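Local structure of NalP translocator (Neisseria meningitidis, 1UYN) at residues 34-39 / 122-127; 73-78 / 83-88; 134-139 / 189-194. The protein forms the outer-membrane translocator domain of an autotransporter, a barrel whose hydrophilic pore passes the secreted protease passenger domain to the bacterial cell surface. One frame throughout, in Å; residues are numbered along the deposited sequence.

In the fold
Contacts 1 and 2 lie together near one end of the twelve-stranded barrel, with their centres 9 Å apart, and they touch: Leu36 CD2 rests on Ala85 CB at 3.9 Å. Contact 2 is a hairpin in the wall, nested along the chain inside the loop that contact 1 closes on the inner side of the wall. Its outer face also carries the bound detergent, about 13 Å from the side chain of Leu36. Contact 3 is on the opposite side of the chain's centre, about 40 Å from contact 1 and 39 Å from contact 2 between centres. It shares strand 121-139 with contact 1, and helix 12-34 runs through the pore between these two regions.

Contact 1. Residues 34-39 / 122-127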
ATOM      1  N   ASP A  34       0.242  -7.440  -7.728  1.00 24.05           N
ATOM      2  CA  ASP A  34      -0.845  -7.841  -8.605  1.00 24.79           C
ATOM      3  C   ASP A  34      -0.337  -7.796 -10.062  1.00 24.27           C
ATOM      4  O   ASP A  34      -0.652  -8.683 -10.860  1.00 23.98           O
ATOM      5  CB  ASP A  34      -2.104  -6.977  -8.330  1.00 25.47           C
ATOM      6  CG  ASP A  34      -2.730  -7.280  -6.906  1.00 30.31           C
ATOM      7  OD1 ASP A  34      -2.345  -8.335  -6.311  1.00 31.20           O
ATOM      8  OD2 ASP A  34      -3.582  -6.530  -6.304  1.00 36.05           O
ATOM      9  N   GLY A  35       0.529  -6.822 -10.353  1.00 23.18           N
ATOM     10  CA  GLY A  35       1.140  -6.644 -11.642  1.00 23.02           C
ATOM     11  C   GLY A  35       2.020  -7.753 -12.136  1.00 23.93           C
ATOM     12  O   GLY A  35       2.398  -7.787 -13.316  1.00 23.95           O
ATOM     13  N   LEU A  36       2.403  -8.638 -11.226  1.00 25.76           N
ATOM     14  CA  LEU A  36       3.133  -9.864 -11.560  1.00 26.67           C
ATOM     15  C   LEU A  36       2.248 -10.945 -12.178  1.00 28.79           C
ATOM     16  O   LEU A  36       2.747 -11.799 -12.912  1.00 29.13           O
ATOM     17  CB  LEU A  36       3.814 -10.423 -10.321  1.00 26.02           C
ATOM     18  CG  LEU A  36       4.987  -9.608  -9.782  1.00 24.54           C
ATOM     19  CD1 LEU A  36       5.309 -10.059  -8.383  1.00 23.49           C
ATOM     20  CD2 LEU A  36       6.238  -9.700 -10.654  1.00 22.30           C
ATOM     21  N   ASP A  37       0.949 -10.904 -11.885  1.00 31.35           N
ATOM     22  CA  ASP A  37      -0.000 -11.946 -12.314  1.00 33.78           C
ATOM     23  C   ASP A  37      -0.442 -11.756 -13.782  1.00 36.73           C
ATOM     24  O   ASP A  37      -0.537 -12.706 -14.546  1.00 36.93           O
ATOM     25  CB  ASP A  37      -1.246 -11.976 -11.396  1.00 32.87           C
ATOM     26  CG  ASP A  37      -0.895 -11.901  -9.917  1.00 32.40           C
ATOM     27  OD1 ASP A  37       0.222 -12.326  -9.559  1.00 28.00           O
ATOM     28  OD2 ASP A  37      -1.663 -11.412  -9.040  1.00 31.77           O
ATOM     29  N   HIS A  38      -0.679 -10.506 -14.162  1.00 40.71           N
ATOM     30  CA  HIS A  38      -1.321 -10.169 -15.438  1.00 43.72           C
ATOM     31  C   HIS A  38      -0.539 -10.699 -16.617  1.00 44.64           C
ATOM     32  O   HIS A  38      -1.118 -11.116 -17.610  1.00 45.54           O
ATOM     33  CB  HIS A  38      -1.501  -8.634 -15.557  1.00 44.55           C
ATOM     34  CG  HIS A  38      -2.097  -8.012 -14.327  1.00 48.49           C
ATOM     35  ND1 HIS A  38      -3.422  -8.171 -13.969  1.00 53.63           N
ATOM     36  CD2 HIS A  38      -1.526  -7.295 -13.336  1.00 51.82           C
ATOM     37  CE1 HIS A  38      -3.642  -7.553 -12.820  1.00 55.42           C
ATOM     38  NE2 HIS A  38      -2.506  -7.012 -12.414  1.00 54.19           N
ATOM     39  N   ASN A  39       0.779 -10.706 -16.477  1.00 45.91           N
ATOM     40  CA  ASN A  39       1.681 -10.848 -17.608  1.00 46.67           C
ATOM     41  C   ASN A  39       1.461 -12.120 -18.423  1.00 46.58           C
ATOM     42  O   ASN A  39       1.344 -13.221 -17.867  1.00 47.00           O
ATOM     43  CB  ASN A  39       3.157 -10.721 -17.161  1.00 47.38           C
ATOM     44  CG  ASN A  39       3.794  -9.414 -17.626  1.00 48.89           C
ATOM     45  OD1 ASN A  39       4.499  -9.382 -18.655  1.00 51.15           O
ATOM     46  ND2 ASN A  39       3.511  -8.321 -16.904  1.00 48.45           N
ATOM     47  N   TYR A 122       2.786 -20.662  -7.533  1.00 12.89           N
ATOM     48  CA  TYR A 122       3.958 -19.806  -7.679  1.00 13.55           C
ATOM     49  C   TYR A 122       4.450 -19.285  -6.369  1.00 13.97           C
ATOM     50  O   TYR A 122       3.762 -19.387  -5.390  1.00 13.41           O
ATOM     51  CB  TYR A 122       3.624 -18.599  -8.568  1.00 13.45           C
ATOM     52  CG  TYR A 122       2.458 -17.835  -8.061  1.00 12.99           C
ATOM     53  CD1 TYR A 122       2.602 -16.886  -7.059  1.00 14.85           C
ATOM     54  CD2 TYR A 122       1.187 -18.130  -8.511  1.00 14.43           C
ATOM     55  CE1 TYR A 122       1.523 -16.221  -6.576  1.00 15.84           C
ATOM     56  CE2 TYR A 122       0.098 -17.474  -8.010  1.00 15.62           C
ATOM     57  CZ  TYR A 122       0.274 -16.518  -7.067  1.00 14.75           C
ATOM     58  OH  TYR A 122      -0.818 -15.895  -6.600  1.00 17.16           O
ATOM     59  N   LEU A 123       5.632 -18.693  -6.361  1.00 15.33           N
ATOM     60  CA  LEU A 123       6.055 -17.940  -5.189  1.00 17.39           C
ATOM     61  C   LEU A 123       6.372 -16.556  -5.637  1.00 16.31           C
ATOM     62  O   LEU A 123       6.837 -16.403  -6.729  1.00 16.06           O
ATOM     63  CB  LEU A 123       7.256 -18.624  -4.487  1.00 18.73           C
ATOM     64  CG  LEU A 123       8.677 -18.023  -4.352  1.00 23.04           C
ATOM     65  CD1 LEU A 123       8.892 -16.948  -3.232  1.00 24.29           C
ATOM     66  CD2 LEU A 123       9.631 -19.183  -4.104  1.00 26.50           C
ATOM     67  N   LYS A 124       6.086 -15.562  -4.796  1.00 16.28           N
ATOM     68  CA  LYS A 124       6.459 -14.158  -5.020  1.00 16.23           C
ATOM     69  C   LYS A 124       7.390 -13.615  -3.923  1.00 15.91           C
ATOM     70  O   LYS A 124       7.141 -13.830  -2.759  1.00 16.56           O
ATOM     71  CB  LYS A 124       5.217 -13.264  -5.001  1.00 16.03           C
ATOM     72  CG  LYS A 124       4.236 -13.411  -6.154  1.00 16.32           C
ATOM     73  CD  LYS A 124       3.149 -12.264  -6.119  1.00 15.21           C
ATOM     74  CE  LYS A 124       2.112 -12.399  -7.280  1.00 13.93           C
ATOM     75  NZ  LYS A 124       0.805 -11.851  -6.910  1.00 12.31           N
ATOM     76  N   GLY A 125       8.441 -12.908  -4.309  1.00 15.79           N
ATOM     77  CA  GLY A 125       9.234 -12.057  -3.432  1.00 15.54           C
ATOM     78  C   GLY A 125       8.932 -10.611  -3.754  1.00 16.23           C
ATOM     79  O   GLY A 125       8.809 -10.255  -4.891  1.00 17.40           O
ATOM     80  N   LEU A 126       8.752  -9.786  -2.740  1.00 17.54           N
ATOM     81  CA  LEU A 126       8.467  -8.354  -2.881  1.00 18.06           C
ATOM     82  C   LEU A 126       9.451  -7.569  -2.007  1.00 18.70           C
ATOM     83  O   LEU A 126       9.830  -8.017  -0.944  1.00 16.78           O
ATOM     84  CB  LEU A 126       7.033  -8.030  -2.436  1.00 17.66           C
ATOM     85  CG  LEU A 126       5.932  -8.932  -3.022  1.00 17.60           C
ATOM     86  CD1 LEU A 126       4.622  -8.758  -2.327  1.00 17.22           C
ATOM     87  CD2 LEU A 126       5.753  -8.690  -4.509  1.00 16.42           C
ATOM     88  N   PHE A 127       9.871  -6.413  -2.493  1.00 20.50           N
ATOM     89  CA  PHE A 127      10.732  -5.508  -1.738  1.00 22.45           C
ATOM     90  C   PHE A 127      10.371  -4.057  -2.082  1.00 22.47           C
ATOM     91  O   PHE A 127       9.997  -3.730  -3.201  1.00 24.52           O
ATOM     92  CB  PHE A 127      12.194  -5.775  -2.072  1.00 23.16           C
ATOM     93  CG  PHE A 127      13.139  -4.760  -1.500  1.00 27.15           C
ATOM     94  CD1 PHE A 127      13.547  -4.848  -0.163  1.00 30.32           C
ATOM     95  CD2 PHE A 127      13.612  -3.697  -2.274  1.00 30.17           C
ATOM     96  CE1 PHE A 127      14.424  -3.905   0.402  1.00 28.63           C
ATOM     97  CE2 PHE A 127      14.513  -2.757  -1.712  1.00 30.09           C
ATOM     98  CZ  PHE A 127      14.902  -2.871  -0.373  1.00 29.90           C
TER
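The carboxylate of Asp37 is met at its edge, close to its plane, by the ammonium group of Lys124, which comes in on the syn lone pair of OD1, the side shared with the other oxygen. This salt bridge, 2.8 Å from Asp37 OD1 to Lys124 NZ, is joined by a weak bond of 3.3 Å from the same NZ to Asp37 OD2. Arg114 forms a second salt bridge to OD1. The same arginine makes a cation-pi contact with the ring of Tyr122, whose hydroxyl bonds to Glu176.

Lys124 leaves the strand with CG anti to its carbonyl carbon (chi1 -69°) and is extended from there on, a straight reach from wall to loop that ends at about a right angle to the Asp37 side chain. Lys124 NZ also donates to Ser33 O and forms a salt bridge with Glu176, a set of oxygen partners that should favour the charged amine in this buried setting. Leu36 runs alongside in the opposite direction: its CD1 lies 3.8 Å from Lys124 CD, and its CB is 4.0 Å from Lys124 CE. The same methyl, Leu36 CD1, also touches Leu126 CD2, at 4.1 Å.

Residues 34-39 follow the pore-filling helix 12-34 and lead to strand 43-57. The contact thus ties this turn inside the barrel to strand 121-139, where Leu126 also packs on Leu29 and Ser33 of the helix, while the neighbouring strand 100-117 supplies Arg114.

Contact 2. Residues 73-78 / 83-88; sequences GIAAKT and TAAATL. With CXE (pentaethylene glycol monodecyl ether), chain B.
Ile74 and Ala86 form a hydrogen-bonded pair of the antiparallel hairpin, and the isoleucine side chain rises from it onto the outer face of the barrel. From CB, CG1 turns between the backbone N and the carbonyl carbon (chi1 63°), bringing it 4.0 Å from Ala86 O across the strands. The chain then extends to CD1, whose tip meets the ethylene glycol part of the detergent, 3.7 Å from CXE O20. Leu88 touches the same molecule through its CB, 3.6 Å from CXE O14.

Two backbone bonds close the pair, Ile74 N to Ala86 O and Ala86 N to Ile74 O, and two more join Ala76 with Ala84. Ala76 O takes two donors from opposite faces of its plane: Ala84 N at 3.0 Å and, from its own strand, Thr78 OG1 at 3.3 Å. On the other face of the sheet small groups meet. Ala75 CB and Ala85 CB are 4.0 Å apart, and Thr87 OG1 lies 3.3 Å from Gly73 CA, where glycine has no side chain. Nearer the turn, Lys77 CE reaches Thr83 OG1 at 3.5 Å.

That inner face receives the loop after the pore helix, Leu36 packing on Thr83 and Ala85, and Asn39 on Ala75. Within the wall, strand 62-79 is bonded onward to strand 43-57, and strand 82-97 to strand 100-117, making this hairpin a piece of the continuous transmembrane barrel.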
ATOM      1  N   GLY A  73       5.691   1.887 -13.888  1.00 18.65           N
ATOM      2  CA  GLY A  73       6.253   0.573 -13.611  1.00 18.58           C
ATOM      3  C   GLY A  73       6.447  -0.271 -14.858  1.00 18.70           C
ATOM      4  O   GLY A  73       5.830  -0.047 -15.859  1.00 18.39           O
ATOM      5  N   ILE A  74       7.375  -1.203 -14.815  1.00 19.34           N
ATOM      6  CA  ILE A  74       7.437  -2.210 -15.829  1.00 20.74           C
ATOM      7  C   ILE A  74       7.322  -3.566 -15.219  1.00 20.97           C
ATOM      8  O   ILE A  74       7.664  -3.753 -14.059  1.00 20.44           O
ATOM      9  CB  ILE A  74       8.720  -2.121 -16.664  1.00 21.10           C
ATOM     10  CG1 ILE A  74       9.936  -2.355 -15.785  1.00 21.65           C
ATOM     11  CG2 ILE A  74       8.762  -0.774 -17.405  1.00 21.73           C
ATOM     12  CD1 ILE A  74      11.193  -2.026 -16.458  1.00 22.75           C
ATOM     13  N   ALA A  75       6.818  -4.498 -16.028  1.00 21.72           N
ATOM     14  CA  ALA A  75       6.875  -5.916 -15.707  1.00 22.72           C
ATOM     15  C   ALA A  75       7.220  -6.733 -16.927  1.00 23.22           C
ATOM     16  O   ALA A  75       6.886  -6.358 -18.012  1.00 23.05           O
ATOM     17  CB  ALA A  75       5.553  -6.373 -15.118  1.00 22.93           C
ATOM     18  N   ALA A  76       7.868  -7.874 -16.745  1.00 24.59           N
ATOM     19  CA  ALA A  76       8.333  -8.665 -17.888  1.00 25.23           C
ATOM     20  C   ALA A  76       8.767 -10.069 -17.486  1.00 25.60           C
ATOM     21  O   ALA A  76       9.428 -10.251 -16.475  1.00 25.46           O
ATOM     22  CB  ALA A  76       9.523  -7.943 -18.598  1.00 25.10           C
ATOM     23  N   LYS A  77       8.395 -11.038 -18.318  1.00 26.64           N
ATOM     24  CA  LYS A  77       8.959 -12.381 -18.302  1.00 27.58           C
ATOM     25  C   LYS A  77      10.453 -12.329 -18.437  1.00 27.67           C
ATOM     26  O   LYS A  77      10.958 -12.070 -19.493  1.00 27.71           O
ATOM     27  CB  LYS A  77       8.406 -13.218 -19.457  1.00 27.83           C
ATOM     28  CG  LYS A  77       6.958 -13.639 -19.282  1.00 30.36           C
ATOM     29  CD  LYS A  77       6.823 -15.076 -18.726  1.00 35.15           C
ATOM     30  CE  LYS A  77       5.725 -15.177 -17.632  1.00 37.66           C
ATOM     31  NZ  LYS A  77       4.904 -16.430 -17.807  1.00 40.57           N
ATOM     32  N   THR A  78      11.154 -12.578 -17.351  1.00 28.85           N
ATOM     33  CA  THR A  78      12.615 -12.658 -17.344  1.00 29.37           C
ATOM     34  C   THR A  78      13.136 -14.086 -17.569  1.00 29.48           C
ATOM     35  O   THR A  78      14.338 -14.311 -17.488  1.00 30.36           O
ATOM     36  CB  THR A  78      13.107 -12.158 -15.990  1.00 29.62           C
ATOM     37  OG1 THR A  78      12.570 -10.840 -15.741  1.00 30.66           O
ATOM     38  CG2 THR A  78      14.638 -11.954 -15.979  1.00 31.32           C
ATOM     39  N   THR A  83       8.831 -13.887 -13.570  1.00 17.64           N
ATOM     40  CA  THR A  83       8.325 -12.580 -13.927  1.00 17.34           C
ATOM     41  C   THR A  83       8.912 -11.579 -12.969  1.00 17.20           C
ATOM     42  O   THR A  83       9.067 -11.886 -11.828  1.00 16.75           O
ATOM     43  CB  THR A  83       6.845 -12.555 -13.773  1.00 17.19           C
ATOM     44  OG1 THR A  83       6.265 -13.655 -14.477  1.00 18.02           O
ATOM     45  CG2 THR A  83       6.281 -11.320 -14.433  1.00 17.81           C
ATOM     46  N   ALA A  84       9.255 -10.384 -13.443  1.00 17.41           N
ATOM     47  CA  ALA A  84       9.797  -9.352 -12.566  1.00 17.51           C
ATOM     48  C   ALA A  84       9.126  -8.045 -12.834  1.00 17.16           C
ATOM     49  O   ALA A  84       8.628  -7.788 -13.914  1.00 17.87           O
ATOM     50  CB  ALA A  84      11.319  -9.222 -12.675  1.00 17.61           C
ATOM     51  N   ALA A  85       9.066  -7.244 -11.796  1.00 17.64           N
ATOM     52  CA  ALA A  85       8.473  -5.922 -11.869  1.00 17.71           C
ATOM     53  C   ALA A  85       9.266  -4.973 -11.018  1.00 16.87           C
ATOM     54  O   ALA A  85       9.910  -5.350 -10.053  1.00 16.54           O
ATOM     55  CB  ALA A  85       7.035  -5.962 -11.422  1.00 18.14           C
ATOM     56  N   ALA A  86       9.260  -3.748 -11.476  1.00 16.96           N
ATOM     57  CA  ALA A  86       9.895  -2.663 -10.810  1.00 16.80           C
ATOM     58  C   ALA A  86       8.992  -1.454 -11.066  1.00 17.10           C
ATOM     59  O   ALA A  86       8.583  -1.156 -12.194  1.00 15.27           O
ATOM     60  CB  ALA A  86      11.301  -2.475 -11.346  1.00 16.97           C
ATOM     61  N   THR A  87       8.677  -0.765  -9.977  1.00 18.27           N
ATOM     62  CA  THR A  87       7.758   0.370 -10.012  1.00 18.98           C
ATOM     63  C   THR A  87       8.293   1.493  -9.164  1.00 18.87           C
ATOM     64  O   THR A  87       8.959   1.291  -8.149  1.00 18.51           O
ATOM     65  CB  THR A  87       6.355  -0.051  -9.539  1.00 18.13           C
ATOM     66  OG1 THR A  87       5.661  -0.672 -10.633  1.00 19.81           O
ATOM     67  CG2 THR A  87       5.495   1.155  -9.218  1.00 17.53           C
ATOM     68  N   LEU A  88       8.019   2.685  -9.631  1.00 19.80           N
ATOM     69  CA  LEU A  88       8.381   3.893  -8.923  1.00 20.55           C
ATOM     70  C   LEU A  88       7.114   4.671  -8.643  1.00 19.98           C
ATOM     71  O   LEU A  88       6.245   4.812  -9.484  1.00 17.07           O
ATOM     72  CB  LEU A  88       9.362   4.684  -9.731  1.00 21.05           C
ATOM     73  CG  LEU A  88      10.489   5.255  -8.895  1.00 26.39           C
ATOM     74  CD1 LEU A  88      11.853   5.215  -9.609  1.00 28.27           C
ATOM     75  CD2 LEU A  88      10.069   6.705  -8.560  1.00 29.32           C
TER
HETATM   76  C1  CXE B2085       1.432  12.753  -6.676  0.50 64.07           C
HETATM   77  C2  CXE B2085       2.070  13.411  -7.889  0.50 63.99           C
HETATM   78  C3  CXE B2085       3.200  12.581  -8.505  1.00 62.77           C
HETATM   79  C4  CXE B2085       3.361  12.824 -10.008  1.00 61.59           C
HETATM   80  C5  CXE B2085       4.581  12.090 -10.565  1.00 60.94           C
HETATM   81  C6  CXE B2085       4.299  10.782 -11.329  1.00 59.54           C
HETATM   82  C7  CXE B2085       5.103   9.569 -10.803  1.00 58.42           C
HETATM   83  C8  CXE B2085       5.931   8.870 -11.889  1.00 57.36           C
HETATM   84  C9  CXE B2085       7.292   8.280 -11.459  1.00 56.10           C
HETATM   85  C10 CXE B2085       8.419   8.667 -12.441  1.00 54.95           C
HETATM   86  O11 CXE B2085       9.336   7.616 -12.767  1.00 52.40           O
HETATM   87  C12 CXE B2085       8.843   6.767 -13.803  1.00 53.43           C
HETATM   88  C13 CXE B2085       9.776   5.593 -14.118  1.00 54.70           C
HETATM   89  O14 CXE B2085       9.622   4.382 -13.308  1.00 55.07           O
HETATM   90  C15 CXE B2085      10.065   3.189 -14.010  1.00 53.86           C
HETATM   91  C16 CXE B2085      10.474   2.002 -13.126  1.00 52.65           C
HETATM   92  O17 CXE B2085      11.879   1.717 -13.187  1.00 50.61           O
HETATM   93  C18 CXE B2085      12.276   0.745 -14.159  1.00 50.27           C
HETATM   94  C19 CXE B2085      13.777   0.464 -14.048  1.00 49.56           C
HETATM   95  O20 CXE B2085      14.238  -0.435 -15.079  1.00 49.26           O
HETATM   96  C21 CXE B2085      15.510  -1.024 -14.766  1.00 48.64           C
HETATM   97  C22 CXE B2085      16.384  -1.250 -15.997  1.00 47.47           C
HETATM   98  O23 CXE B2085      16.352  -2.627 -16.374  1.00 46.66           O
HETATM   99  C24 CXE B2085      17.567  -3.379 -16.260  1.00 46.17           C
HETATM  100  C25 CXE B2085      17.386  -4.832 -16.725  1.00 45.42           C
HETATM  101  O26 CXE B2085      17.246  -5.714 -15.613  1.00 43.34           O

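Contact 3. Residues 134-139 / 189-194; sequences NSISRS and FAEKGS
Arg138 grips Glu191 side-on with two nitrogens, one to each carboxylate oxygen. NE gives a hydrogen bond of 2.8 Å to Glu191 OE2, and NH2 one of 2.9 Å to Glu191 OE1. Both oxygens accept on their syn lone pairs, and the guanidinium and carboxylate planes are only 14° apart, so the two flat groups meet edge to edge, nearly coplanar, with the oxygens tilted slightly out of the arginine plane. The paired bonds fix the rotation of both groups.

Glu191 has further partners. Tyr14 OH hydrogen-bonds to OE2, which thus serves two donors, and the backbone N of Trp198 gives OE1 a weak bond. Such a supply of donors would tend to keep the buried carboxylate ionised.

The side chains meet at about a right angle. Glutamate comes straight, extended beyond CG, whereas the arginine chain bends at chi3 (-112°), which swings its guanidinium round to present NE and NH2 to the acid. Arg138 CD itself lies beside the carboxylate, 3.4 Å from Glu191 OE2. Beyond the salt bridge little else touches: Ile136 CG2 comes to 4.3 Å from Glu191 OE2.

The two backbones are well separated, with 8.6 Å between the CA atoms of Ile136 and Glu191, because strand 145-163 runs between strands 121-139 and 172-192. The salt bridge spans it on the inner side of the barrel, over Ala146. Helix 12-34 closes the lumen side: Ile136 packs on Val13 and Tyr14, and the Tyr14 ring meets Phe189.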
ATOM      1  N   ASN A 134       6.548  13.897   6.620  1.00 19.54           N
ATOM      2  CA  ASN A 134       5.279  14.263   7.246  1.00 19.30           C
ATOM      3  C   ASN A 134       5.380  15.698   7.695  1.00 18.22           C
ATOM      4  O   ASN A 134       6.298  16.072   8.426  1.00 18.29           O
ATOM      5  CB  ASN A 134       5.006  13.375   8.487  1.00 20.16           C
ATOM      6  CG  ASN A 134       4.679  11.936   8.127  1.00 20.72           C
ATOM      7  OD1 ASN A 134       4.446  11.601   6.959  1.00 21.53           O
ATOM      8  ND2 ASN A 134       4.697  11.072   9.123  1.00 23.80           N
ATOM      9  N   SER A 135       4.448  16.512   7.230  1.00 17.58           N
ATOM     10  CA  SER A 135       4.310  17.883   7.698  1.00 16.92           C
ATOM     11  C   SER A 135       3.107  17.927   8.588  1.00 16.35           C
ATOM     12  O   SER A 135       2.061  17.544   8.190  1.00 15.70           O
ATOM     13  CB  SER A 135       4.108  18.812   6.545  1.00 16.35           C
ATOM     14  OG  SER A 135       5.343  18.998   5.937  1.00 17.18           O
ATOM     15  N   ILE A 136       3.289  18.342   9.821  1.00 16.54           N
ATOM     16  CA  ILE A 136       2.216  18.389  10.775  1.00 16.44           C
ATOM     17  C   ILE A 136       1.977  19.821  11.077  1.00 16.78           C
ATOM     18  O   ILE A 136       2.910  20.544  11.208  1.00 15.67           O
ATOM     19  CB  ILE A 136       2.651  17.654  12.033  1.00 16.33           C
ATOM     20  CG1 ILE A 136       2.348  16.148  11.923  1.00 18.06           C
ATOM     21  CG2 ILE A 136       1.944  18.209  13.220  1.00 16.42           C
ATOM     22  CD1 ILE A 136       2.978  15.420  10.747  1.00 19.56           C
ATOM     23  N   SER A 137       0.727  20.252  11.131  1.00 18.58           N
ATOM     24  CA  SER A 137       0.388  21.416  11.935  1.00 20.28           C
ATOM     25  C   SER A 137      -0.671  21.034  12.952  1.00 21.86           C
ATOM     26  O   SER A 137      -1.585  20.286  12.644  1.00 21.37           O
ATOM     27  CB  SER A 137      -0.069  22.599  11.102  1.00 20.54           C
ATOM     28  OG  SER A 137      -0.710  22.145   9.964  1.00 21.19           O
ATOM     29  N   ARG A 138      -0.496  21.517  14.179  1.00 24.13           N
ATOM     30  CA  ARG A 138      -1.445  21.270  15.252  1.00 26.26           C
ATOM     31  C   ARG A 138      -1.792  22.529  16.011  1.00 27.64           C
ATOM     32  O   ARG A 138      -0.915  23.182  16.577  1.00 27.67           O
ATOM     33  CB  ARG A 138      -0.963  20.229  16.292  1.00 26.61           C
ATOM     34  CG  ARG A 138       0.434  19.752  16.233  1.00 26.54           C
ATOM     35  CD  ARG A 138       0.771  18.872  17.428  1.00 28.11           C
ATOM     36  NE  ARG A 138       1.745  19.549  18.277  1.00 31.01           N
ATOM     37  CZ  ARG A 138       1.641  19.730  19.580  1.00 31.94           C
ATOM     38  NH1 ARG A 138       0.591  19.296  20.252  1.00 34.64           N
ATOM     39  NH2 ARG A 138       2.613  20.354  20.223  1.00 31.63           N
ATOM     40  N   SER A 139      -3.086  22.837  16.025  1.00 29.43           N
ATOM     41  CA  SER A 139      -3.631  23.832  16.918  1.00 31.07           C
ATOM     42  C   SER A 139      -3.174  23.491  18.316  1.00 31.77           C
ATOM     43  O   SER A 139      -3.358  22.375  18.801  1.00 31.77           O
ATOM     44  CB  SER A 139      -5.162  23.873  16.848  1.00 31.73           C
ATOM     45  OG  SER A 139      -5.728  22.732  17.471  1.00 33.80           O
ATOM     46  N   PHE A 189      12.765  14.867  15.208  1.00 16.88           N
ATOM     47  CA  PHE A 189      12.261  16.126  14.707  1.00 17.26           C
ATOM     48  C   PHE A 189      11.942  17.035  15.873  1.00 17.38           C
ATOM     49  O   PHE A 189      11.968  16.630  17.029  1.00 16.53           O
ATOM     50  CB  PHE A 189      11.002  15.909  13.882  1.00 17.72           C
ATOM     51  CG  PHE A 189       9.846  15.390  14.683  1.00 18.65           C
ATOM     52  CD1 PHE A 189       9.778  14.051  15.027  1.00 19.41           C
ATOM     53  CD2 PHE A 189       8.854  16.243  15.120  1.00 20.12           C
ATOM     54  CE1 PHE A 189       8.737  13.575  15.777  1.00 20.88           C
ATOM     55  CE2 PHE A 189       7.818  15.775  15.870  1.00 21.77           C
ATOM     56  CZ  PHE A 189       7.758  14.424  16.205  1.00 22.29           C
ATOM     57  N   ALA A 190      11.632  18.279  15.536  1.00 17.79           N
ATOM     58  CA  ALA A 190      11.195  19.276  16.512  1.00 17.78           C
ATOM     59  C   ALA A 190      10.272  20.244  15.789  1.00 18.24           C
ATOM     60  O   ALA A 190      10.487  20.560  14.622  1.00 18.38           O
ATOM     61  CB  ALA A 190      12.381  19.992  17.145  1.00 16.56           C
ATOM     62  N   GLU A 191       9.235  20.683  16.487  1.00 19.37           N
ATOM     63  CA  GLU A 191       8.285  21.667  15.969  1.00 20.30           C
ATOM     64  C   GLU A 191       8.809  23.084  16.128  1.00 20.61           C
ATOM     65  O   GLU A 191       9.298  23.398  17.154  1.00 19.38           O
ATOM     66  CB  GLU A 191       6.965  21.527  16.729  1.00 20.36           C
ATOM     67  CG  GLU A 191       6.343  20.144  16.587  1.00 20.48           C
ATOM     68  CD  GLU A 191       5.031  20.007  17.333  1.00 21.86           C
ATOM     69  OE1 GLU A 191       4.946  20.413  18.515  1.00 22.16           O
ATOM     70  OE2 GLU A 191       4.073  19.498  16.728  1.00 22.49           O
ATOM     71  N   LYS A 192       8.729  23.917  15.091  1.00 22.68           N
ATOM     72  CA  LYS A 192       8.910  25.375  15.238  1.00 24.15           C
ATOM     73  C   LYS A 192       7.567  26.040  15.449  1.00 24.93           C
ATOM     74  O   LYS A 192       6.521  25.401  15.305  1.00 24.64           O
ATOM     75  CB  LYS A 192       9.626  26.033  14.043  1.00 24.52           C
ATOM     76  CG  LYS A 192       9.403  25.371  12.667  1.00 27.76           C
ATOM     77  CD  LYS A 192       9.498  26.405  11.490  1.00 30.04           C
ATOM     78  CE  LYS A 192       9.390  25.706  10.065  1.00 30.57           C
ATOM     79  NZ  LYS A 192       7.983  25.401   9.603  1.00 28.88           N
ATOM     80  N   GLY A 193       7.612  27.318  15.832  1.00 26.08           N
ATOM     81  CA  GLY A 193       6.452  28.182  15.790  1.00 26.87           C
ATOM     82  C   GLY A 193       5.591  28.237  17.022  1.00 27.80           C
ATOM     83  O   GLY A 193       4.680  29.040  17.060  1.00 28.60           O
ATOM     84  N   SER A 194       5.856  27.424  18.033  1.00 29.26           N
ATOM     85  CA  SER A 194       5.039  27.446  19.257  1.00 30.13           C
ATOM     86  C   SER A 194       5.859  27.348  20.530  1.00 30.93           C
ATOM     87  O   SER A 194       6.908  26.712  20.559  1.00 31.20           O
ATOM     88  CB  SER A 194       4.028  26.303  19.249  1.00 30.51           C
ATOM     89  OG  SER A 194       3.177  26.358  20.378  1.00 30.86           O
TER